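Local coordinates for periplasmic branched-chain amino acid-binding protein (Burkholderia mallei, PDB 3I09) that probably captures branched-chain amino acids or related small carboxylates in the periplasm for an ABC transporter, and here holds acetoacetic acid between its two lobes, at residues W143-A148 with K158-V163; D251-N256 with D316-G321; Q266-F269 with M275-S278. One frame throughout, in Å; residues are numbered along the deposited sequence. Where two conformers were deposited one is given.

Followed from the N terminus, the chain first closes a short loop at contact 1, where strand 142-148 is covered by helix 151-166, the helix that comes next in sequence. Contact 2 opens much later, just after strand 248-251, and closes only when the chain reaches 316-321. Within that long excursion contact 3 forms and closes, folding the end of helix 259-272 against the loop that leads into helix 278-297. Contacts 2 and 3 therefore nest, and they touch through Asp251 with Ser278 and Trp255 with Met275. Contact 1 stands apart, in the four-stranded parallel sheet, about 26 Å centre to centre from contact 2.

Contact 1 (W143-A148 with K158-V163); sequences WFFLTA and KNTADV
With CG anti to the carbonyl carbon and beside the backbone N, the side chains of Trp143 (chi1 -70°) and Phe145 (chi1 -68°) both lean from one face of strand 143-148 toward helix 158-163, while Thr160 turns its CG2 methyl anti to its own backbone N and so presents carbon, not hydroxyl, to the two rings. That methyl is the shared point of the contact. Phe145 receives it at the ring edge, in plane, with CE1 3.7 Å from Thr160 CG2. Trp143 reaches the same methyl through CZ3 of its six-membered ring, 3.9 Å from Thr160 CG2, and the two side chains cross at about a right angle. Ala161, the next residue of the helix, meets the other flank of the phenyl group: its CB is 4.1 Å from Phe145 CE2, and Phe145 CZ comes within 3.8 Å of Ala161 N.

Polar groups are settled away from this apolar seam. Thr160 OG1 bonds back to the carbonyl of Leu156 within the helix, and the indole NE1 of Trp143 bonds to the carbonyl of Gly140. Trp143 also packs on Val135 of helix 124-137.

All four touching residues are buried, yet the two segments bury a modest 141 Å² between them, since the axes stay 10.5 Å apart and the interval is spanned chiefly by the aromatic rings. The N-to-C directions oppose each other at 174°, as expected when a helix runs back over the strand it follows. Strand 142-148, helix 151-166 and strand 170-177 together make a beta-alpha-beta crossover, the repeating unit of the lobes of type I periplasmic binding proteins.

Contact 2 (D251-N256 with D316-G321); sequences DSWYWN and DFYAKG. With EDO (1,2-ethanediol), chain M.
Two loop segments draw closest at Trp253 and Tyr318, whose CA atoms are 6.7 Å apart, and their backbones are joined through a water that donates to both Ser252 O and Tyr318 O. Trp253 contributes the largest share of the contact, closely followed by Tyr318. The CG of Trp253 stands anti to the backbone N (chi1 -173°), which carries the indole across to the turn at Phe317 and Tyr318. There Trp253 NE1 donates to Phe317 O at 3.1 Å; the oxygen lies in the indole plane, whereas the donor sits well above the plane of the carbonyl. This bond helps to hold the indole's rotation, and two rings touch it obliquely. Phe317 stands almost perpendicular to it, planes at 88°, with CE2 3.9 Å from Trp253 CZ2. Tyr318 is tilted by only 31°, and its CD1 comes within 3.6 Å of Trp253 CD1.

The contact joins the loop after strand 248-251 to the turn before strand 320-323, and these two strands belong to one antiparallel sheet. That turn is an Asx turn: Asp316 OD1 accepts from Tyr318 N, met from above the carboxylate plane, and also from Ala319 N at 3.1 Å. By holding this backbone, Asp316 probably helps to position, from the second shell, the Phe317 carbonyl received by Trp253.

Beyond the indole, Tyr318 extends its hydroxyl to Ser252, and the distance of 2.8 Å from Tyr318 OH to Ser252 OG marks a hydrogen bond that either group could donate. Helix 259-272 extends the aromatic cluster through Trp264, whose ring stacks on Phe317, and Tyr284 of helix 278-297 also meets Phe317, while Tyr318 packs on Ala282 and Ser285 of that same helix.

Contact 3 (Q266-F269 with M275-S278); sequences QRYF and MPSS
Along helix 266-269 the inward-facing work begins at Tyr268, which covers Pro276 with its ring. Its CG lies anti to the backbone N (chi1 -176°), extending the ring toward the loop, where Pro276 rests over one face. The proline CB is 3.7 Å from the ring centroid and 17° off the normal, a CH-pi contact. Pro276 CB is displaced over that face toward Tyr268 CD1, 3.6 Å away, and Pro276 CD is as close to the same atom. Next in sequence, Phe269 repeats the same first torsion and turns its edge to the backbone of Met275, with CD2 4.1 Å from Met275 N. The side chain of Met275, a selenomethionine in this crystal, leaves in another direction to pack on Trp255 and Trp348.

Pro276 also touches Trp264 and Ala265, so helix 259-272 grips it with several residues. Immediately beyond it, Ser277 occupies the N-cap position of helix 278-297. The contact closes the loop that joins helix 259-272 to helix 278-297, with an aromatic-proline CH-pi contact folding it back onto the first helix.

Contact 1 (W143-A148 with K158-V163)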
# COMPACT_ATOMS: atom_id res chain seq x y z
N TRP A 143 16.24 -15.78 -9.06
CA TRP A 143 15.56 -14.48 -9.24
C TRP A 143 16.45 -13.42 -9.86
O TRP A 143 17.63 -13.32 -9.54
CB TRP A 143 15.05 -13.91 -7.91
CG TRP A 143 13.91 -14.66 -7.32
CD1 TRP A 143 13.89 -15.97 -6.96
CD2 TRP A 143 12.60 -14.15 -7.01
NE1 TRP A 143 12.67 -16.32 -6.45
CE2 TRP A 143 11.86 -15.21 -6.46
CE3 TRP A 143 11.99 -12.89 -7.14
CZ2 TRP A 143 10.53 -15.06 -6.04
CZ3 TRP A 143 10.69 -12.75 -6.72
CH2 TRP A 143 9.97 -13.83 -6.19
N PHE A 144 15.83 -12.59 -10.72
CA PHE A 144 16.42 -11.35 -11.21
C PHE A 144 15.38 -10.25 -10.97
O PHE A 144 14.19 -10.43 -11.28
CB PHE A 144 16.79 -11.44 -12.69
CG PHE A 144 17.68 -10.30 -13.17
CD1 PHE A 144 17.13 -9.12 -13.64
CD2 PHE A 144 19.08 -10.43 -13.15
CE1 PHE A 144 17.95 -8.09 -14.09
CE2 PHE A 144 19.89 -9.40 -13.60
CZ PHE A 144 19.32 -8.23 -14.06
N PHE A 145 15.80 -9.13 -10.39
CA PHE A 145 14.85 -8.04 -10.08
C PHE A 145 14.85 -6.93 -11.12
O PHE A 145 15.93 -6.51 -11.63
CB PHE A 145 15.09 -7.46 -8.69
CG PHE A 145 14.76 -8.40 -7.57
CD1 PHE A 145 13.48 -8.49 -7.10
CD2 PHE A 145 15.73 -9.24 -7.03
CE1 PHE A 145 13.14 -9.39 -6.11
CE2 PHE A 145 15.41 -10.13 -5.99
CZ PHE A 145 14.11 -10.20 -5.55
N LEU A 146 13.64 -6.47 -11.43
CA LEU A 146 13.43 -5.20 -12.14
C LEU A 146 12.91 -4.24 -11.08
O LEU A 146 11.81 -4.43 -10.55
CB LEU A 146 12.41 -5.37 -13.26
CG LEU A 146 12.02 -4.15 -14.09
CD1 LEU A 146 13.24 -3.55 -14.83
CD2 LEU A 146 10.93 -4.51 -15.11
N THR A 147 13.68 -3.21 -10.76
CA THR A 147 13.44 -2.44 -9.56
C THR A 147 13.27 -0.96 -9.86
O THR A 147 14.18 -0.32 -10.43
CB THR A 147 14.62 -2.62 -8.60
OG1 THR A 147 14.77 -4.02 -8.29
CG2 THR A 147 14.46 -1.79 -7.30
N ALA A 148 12.16 -0.39 -9.41
CA ALA A 148 11.94 1.05 -9.53
C ALA A 148 12.99 1.79 -8.69
O ALA A 148 13.19 1.49 -7.51
CB ALA A 148 10.54 1.46 -9.08
N LYS A 158 15.01 -5.35 -1.45
CA LYS A 158 15.77 -5.87 -0.30
C LYS A 158 14.97 -6.89 0.52
O LYS A 158 15.49 -7.96 0.84
CB LYS A 158 16.28 -4.74 0.59
CG LYS A 158 16.88 -5.16 1.93
CD LYS A 158 18.17 -5.89 1.78
CE LYS A 158 19.06 -5.75 3.05
NZ LYS A 158 18.37 -6.23 4.29
N ASN A 159 13.71 -6.58 0.84
CA ASN A 159 12.86 -7.50 1.61
C ASN A 159 12.72 -8.81 0.83
O ASN A 159 12.83 -9.89 1.38
CB ASN A 159 11.45 -6.93 1.83
CG ASN A 159 11.38 -5.80 2.86
OD1 ASN A 159 10.73 -4.80 2.60
ND2 ASN A 159 12.01 -5.95 4.02
N THR A 160 12.46 -8.70 -0.46
CA THR A 160 12.19 -9.90 -1.27
C THR A 160 13.46 -10.74 -1.45
O THR A 160 13.42 -11.98 -1.33
CB THR A 160 11.53 -9.55 -2.60
OG1 THR A 160 10.36 -8.74 -2.37
CG2 THR A 160 11.12 -10.84 -3.39
N ALA A 161 14.59 -10.10 -1.75
CA ALA A 161 15.87 -10.80 -1.85
C ALA A 161 16.18 -11.57 -0.56
O ALA A 161 16.66 -12.73 -0.60
CB ALA A 161 17.03 -9.85 -2.21
N ASP A 162 15.95 -10.92 0.57
CA ASP A 162 16.17 -11.57 1.87
C ASP A 162 15.29 -12.81 2.05
O ASP A 162 15.78 -13.86 2.50
CB ASP A 162 15.94 -10.61 3.03
CG ASP A 162 17.04 -9.55 3.16
OD1 ASP A 162 18.15 -9.69 2.57
OD2 ASP A 162 16.78 -8.55 3.87
N VAL A 163 14.01 -12.72 1.68
CA VAL A 163 13.11 -13.89 1.74
C VAL A 163 13.54 -15.02 0.81
O VAL A 163 13.60 -16.19 1.23
CB VAL A 163 11.64 -13.48 1.48
CG1 VAL A 163 10.73 -14.71 1.30
CG2 VAL A 163 11.16 -12.61 2.58

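Contact 2 (D251-N256 with D316-G321)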
# COMPACT_ATOMS: atom_id res chain seq x y z
N ASP A 251 -2.24 -9.22 -1.14
CA ASP A 251 -3.01 -7.96 -0.98
C ASP A 251 -3.69 -7.95 0.37
O ASP A 251 -3.78 -8.98 1.02
CB ASP A 251 -4.02 -7.76 -2.12
CG ASP A 251 -4.36 -6.22 -2.40
OD1 ASP A 251 -4.08 -5.34 -1.55
OD2 ASP A 251 -4.82 -5.88 -3.53
N SER A 252 -4.16 -6.79 0.81
CA SER A 252 -4.77 -6.68 2.13
C SER A 252 -6.27 -6.76 2.14
O SER A 252 -6.86 -6.86 3.21
CB SER A 252 -4.34 -5.36 2.80
OG SER A 252 -4.92 -4.24 2.15
N TRP A 253 -6.91 -6.63 0.97
CA TRP A 253 -8.39 -6.52 0.90
C TRP A 253 -8.81 -6.70 -0.53
O TRP A 253 -8.07 -6.35 -1.46
CB TRP A 253 -8.81 -5.15 1.39
CG TRP A 253 -10.27 -4.92 1.53
CD1 TRP A 253 -11.02 -5.15 2.64
CD2 TRP A 253 -11.16 -4.36 0.55
NE1 TRP A 253 -12.33 -4.78 2.42
CE2 TRP A 253 -12.43 -4.28 1.15
CE3 TRP A 253 -11.00 -3.93 -0.77
CZ2 TRP A 253 -13.56 -3.81 0.45
CZ3 TRP A 253 -12.10 -3.39 -1.43
CH2 TRP A 253 -13.36 -3.36 -0.84
N TYR A 254 -9.99 -7.31 -0.71
CA TYR A 254 -10.56 -7.45 -2.04
C TYR A 254 -12.07 -7.37 -1.91
O TYR A 254 -12.69 -7.87 -0.92
CB TYR A 254 -10.09 -8.72 -2.79
CG TYR A 254 -10.41 -10.04 -2.11
CD1 TYR A 254 -9.75 -10.43 -0.94
CD2 TYR A 254 -11.37 -10.90 -2.63
CE1 TYR A 254 -10.04 -11.64 -0.33
CE2 TYR A 254 -11.66 -12.11 -2.02
CZ TYR A 254 -10.99 -12.47 -0.87
OH TYR A 254 -11.30 -13.66 -0.26
N TRP A 255 -12.66 -6.69 -2.89
CA TRP A 255 -14.07 -6.30 -2.82
C TRP A 255 -15.00 -7.50 -2.65
O TRP A 255 -16.04 -7.38 -2.00
CB TRP A 255 -14.45 -5.47 -4.07
CG TRP A 255 -14.47 -6.26 -5.33
CD1 TRP A 255 -13.44 -6.48 -6.23
CD2 TRP A 255 -15.60 -6.93 -5.84
NE1 TRP A 255 -13.89 -7.25 -7.27
CE2 TRP A 255 -15.21 -7.57 -7.04
CE3 TRP A 255 -16.92 -7.09 -5.38
CZ2 TRP A 255 -16.10 -8.34 -7.81
CZ3 TRP A 255 -17.79 -7.89 -6.13
CH2 TRP A 255 -17.38 -8.48 -7.33
N ASN A 256 -14.63 -8.63 -3.23
CA ASN A 256 -15.52 -9.79 -3.24
C ASN A 256 -15.22 -10.81 -2.14
O ASN A 256 -15.69 -11.93 -2.19
CB ASN A 256 -15.46 -10.51 -4.60
CG ASN A 256 -16.72 -11.34 -4.88
OD1 ASN A 256 -17.79 -11.06 -4.34
ND2 ASN A 256 -16.60 -12.38 -5.75
N ASP A 316 -13.68 -3.52 11.24
CA ASP A 316 -14.62 -2.97 10.28
C ASP A 316 -14.58 -3.81 8.99
O ASP A 316 -13.98 -4.90 8.96
CB ASP A 316 -14.36 -1.47 10.10
CG ASP A 316 -12.99 -1.16 9.48
OD1 ASP A 316 -12.36 -2.05 8.88
OD2 ASP A 316 -12.57 0.02 9.55
N PHE A 317 -15.27 -3.32 7.94
CA PHE A 317 -15.35 -4.03 6.67
C PHE A 317 -13.96 -4.24 6.02
O PHE A 317 -13.81 -5.12 5.15
CB PHE A 317 -16.24 -3.24 5.69
CG PHE A 317 -15.52 -2.10 5.08
CD1 PHE A 317 -15.42 -0.89 5.74
CD2 PHE A 317 -14.86 -2.26 3.88
CE1 PHE A 317 -14.67 0.14 5.20
CE2 PHE A 317 -14.12 -1.20 3.34
CZ PHE A 317 -14.04 -0.02 4.02
N TYR A 318 -12.99 -3.41 6.40
CA TYR A 318 -11.63 -3.47 5.86
C TYR A 318 -10.78 -4.54 6.57
O TYR A 318 -10.20 -5.39 5.92
CB TYR A 318 -10.96 -2.08 5.90
CG TYR A 318 -9.51 -2.17 5.49
CD1 TYR A 318 -9.18 -2.43 4.14
CD2 TYR A 318 -8.49 -2.04 6.42
CE1 TYR A 318 -7.84 -2.58 3.75
CE2 TYR A 318 -7.12 -2.21 6.03
CZ TYR A 318 -6.82 -2.49 4.70
OH TYR A 318 -5.48 -2.66 4.36
N ALA A 319 -10.75 -4.51 7.90
CA ALA A 319 -9.86 -5.37 8.66
C ALA A 319 -10.28 -5.51 10.09
O ALA A 319 -10.97 -4.66 10.64
CB ALA A 319 -8.40 -4.83 8.62
N LYS A 320 -9.82 -6.61 10.69
CA LYS A 320 -9.74 -6.73 12.13
C LYS A 320 -8.27 -6.63 12.49
O LYS A 320 -7.44 -7.30 11.89
CB LYS A 320 -10.29 -8.06 12.62
CG LYS A 320 -11.74 -8.30 12.21
N GLY A 321 -7.94 -5.76 13.43
CA GLY A 321 -6.54 -5.59 13.80
C GLY A 321 -6.28 -4.61 14.92
O GLY A 321 -7.15 -4.32 15.73
C1 EDO M . -16.70 -6.94 9.17
O1 EDO M . -16.14 -7.28 7.91
C2 EDO M . -17.48 -5.63 9.11
O2 EDO M . -18.86 -5.89 9.40
O HOH W 1 -7.69 -6.20 5.56

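Contact 3 (Q266-F269 with M275-S278)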
# COMPACT_ATOMS: atom_id res chain seq x y z
N GLN A 266 -20.11 -1.71 -3.03
CA GLN A 266 -21.30 -1.21 -3.72
C GLN A 266 -21.50 0.28 -3.54
O GLN A 266 -21.88 0.98 -4.50
CB GLN A 266 -22.55 -1.95 -3.21
CG GLN A 266 -22.70 -3.36 -3.75
CD GLN A 266 -23.98 -4.01 -3.26
OE1 GLN A 266 -24.28 -3.97 -2.07
NE2 GLN A 266 -24.75 -4.59 -4.18
N ARG A 267 -21.30 0.78 -2.30
CA ARG A 267 -21.39 2.22 -2.00
C ARG A 267 -20.32 3.01 -2.74
O ARG A 267 -20.58 4.10 -3.30
CB ARG A 267 -21.29 2.47 -0.51
CG ARG A 267 -22.39 1.75 0.27
CD ARG A 267 -22.36 2.07 1.74
NE ARG A 267 -22.59 3.50 1.95
CZ ARG A 267 -21.92 4.25 2.81
NH1 ARG A 267 -20.98 3.74 3.57
NH2 ARG A 267 -22.18 5.55 2.89
N TYR A 268 -19.11 2.46 -2.77
CA TYR A 268 -18.03 3.08 -3.57
C TYR A 268 -18.34 3.15 -5.07
O TYR A 268 -18.20 4.20 -5.70
CB TYR A 268 -16.72 2.34 -3.29
CG TYR A 268 -15.51 2.94 -3.97
CD1 TYR A 268 -15.13 2.54 -5.25
CD2 TYR A 268 -14.75 3.92 -3.33
CE1 TYR A 268 -14.00 3.10 -5.87
CE2 TYR A 268 -13.63 4.49 -3.93
CZ TYR A 268 -13.25 4.08 -5.19
OH TYR A 268 -12.16 4.64 -5.79
N PHE A 269 -18.78 2.03 -5.64
CA PHE A 269 -19.10 1.94 -7.04
C PHE A 269 -20.21 2.91 -7.43
O PHE A 269 -20.17 3.52 -8.51
CB PHE A 269 -19.50 0.49 -7.39
CG PHE A 269 -19.74 0.29 -8.84
CD1 PHE A 269 -20.96 0.52 -9.37
CD2 PHE A 269 -18.71 -0.14 -9.68
CE1 PHE A 269 -21.19 0.36 -10.75
CE2 PHE A 269 -18.92 -0.29 -11.02
CZ PHE A 269 -20.15 -0.05 -11.56
N MSE A 275 -14.68 -0.79 -9.10
CA MSE A 275 -14.52 -1.48 -7.82
C MSE A 275 -13.36 -0.81 -7.12
O MSE A 275 -12.40 -0.43 -7.78
CB MSE A 275 -14.15 -2.95 -7.99
CG MSE A 275 -15.25 -3.85 -8.39
SE MSE A 275 -16.61 -3.96 -7.05
CE MSE A 275 -17.87 -5.00 -8.14
N PRO A 276 -13.42 -0.69 -5.79
CA PRO A 276 -12.31 -0.08 -5.09
C PRO A 276 -11.12 -1.02 -4.95
O PRO A 276 -11.27 -2.24 -4.82
CB PRO A 276 -12.88 0.24 -3.70
CG PRO A 276 -13.95 -0.83 -3.51
CD PRO A 276 -14.55 -0.99 -4.89
N SER A 277 -9.93 -0.45 -4.95
CA SER A 277 -8.73 -1.16 -4.57
C SER A 277 -8.62 -1.27 -3.05
O SER A 277 -9.35 -0.59 -2.30
CB SER A 277 -7.46 -0.42 -5.04
OG SER A 277 -7.21 0.76 -4.25
N SER A 278 -7.68 -2.08 -2.60
CA SER A 278 -7.40 -2.19 -1.17
C SER A 278 -6.95 -0.83 -0.53
O SER A 278 -7.20 -0.59 0.65
CB SER A 278 -6.36 -3.29 -0.92
OG SER A 278 -5.12 -2.97 -1.55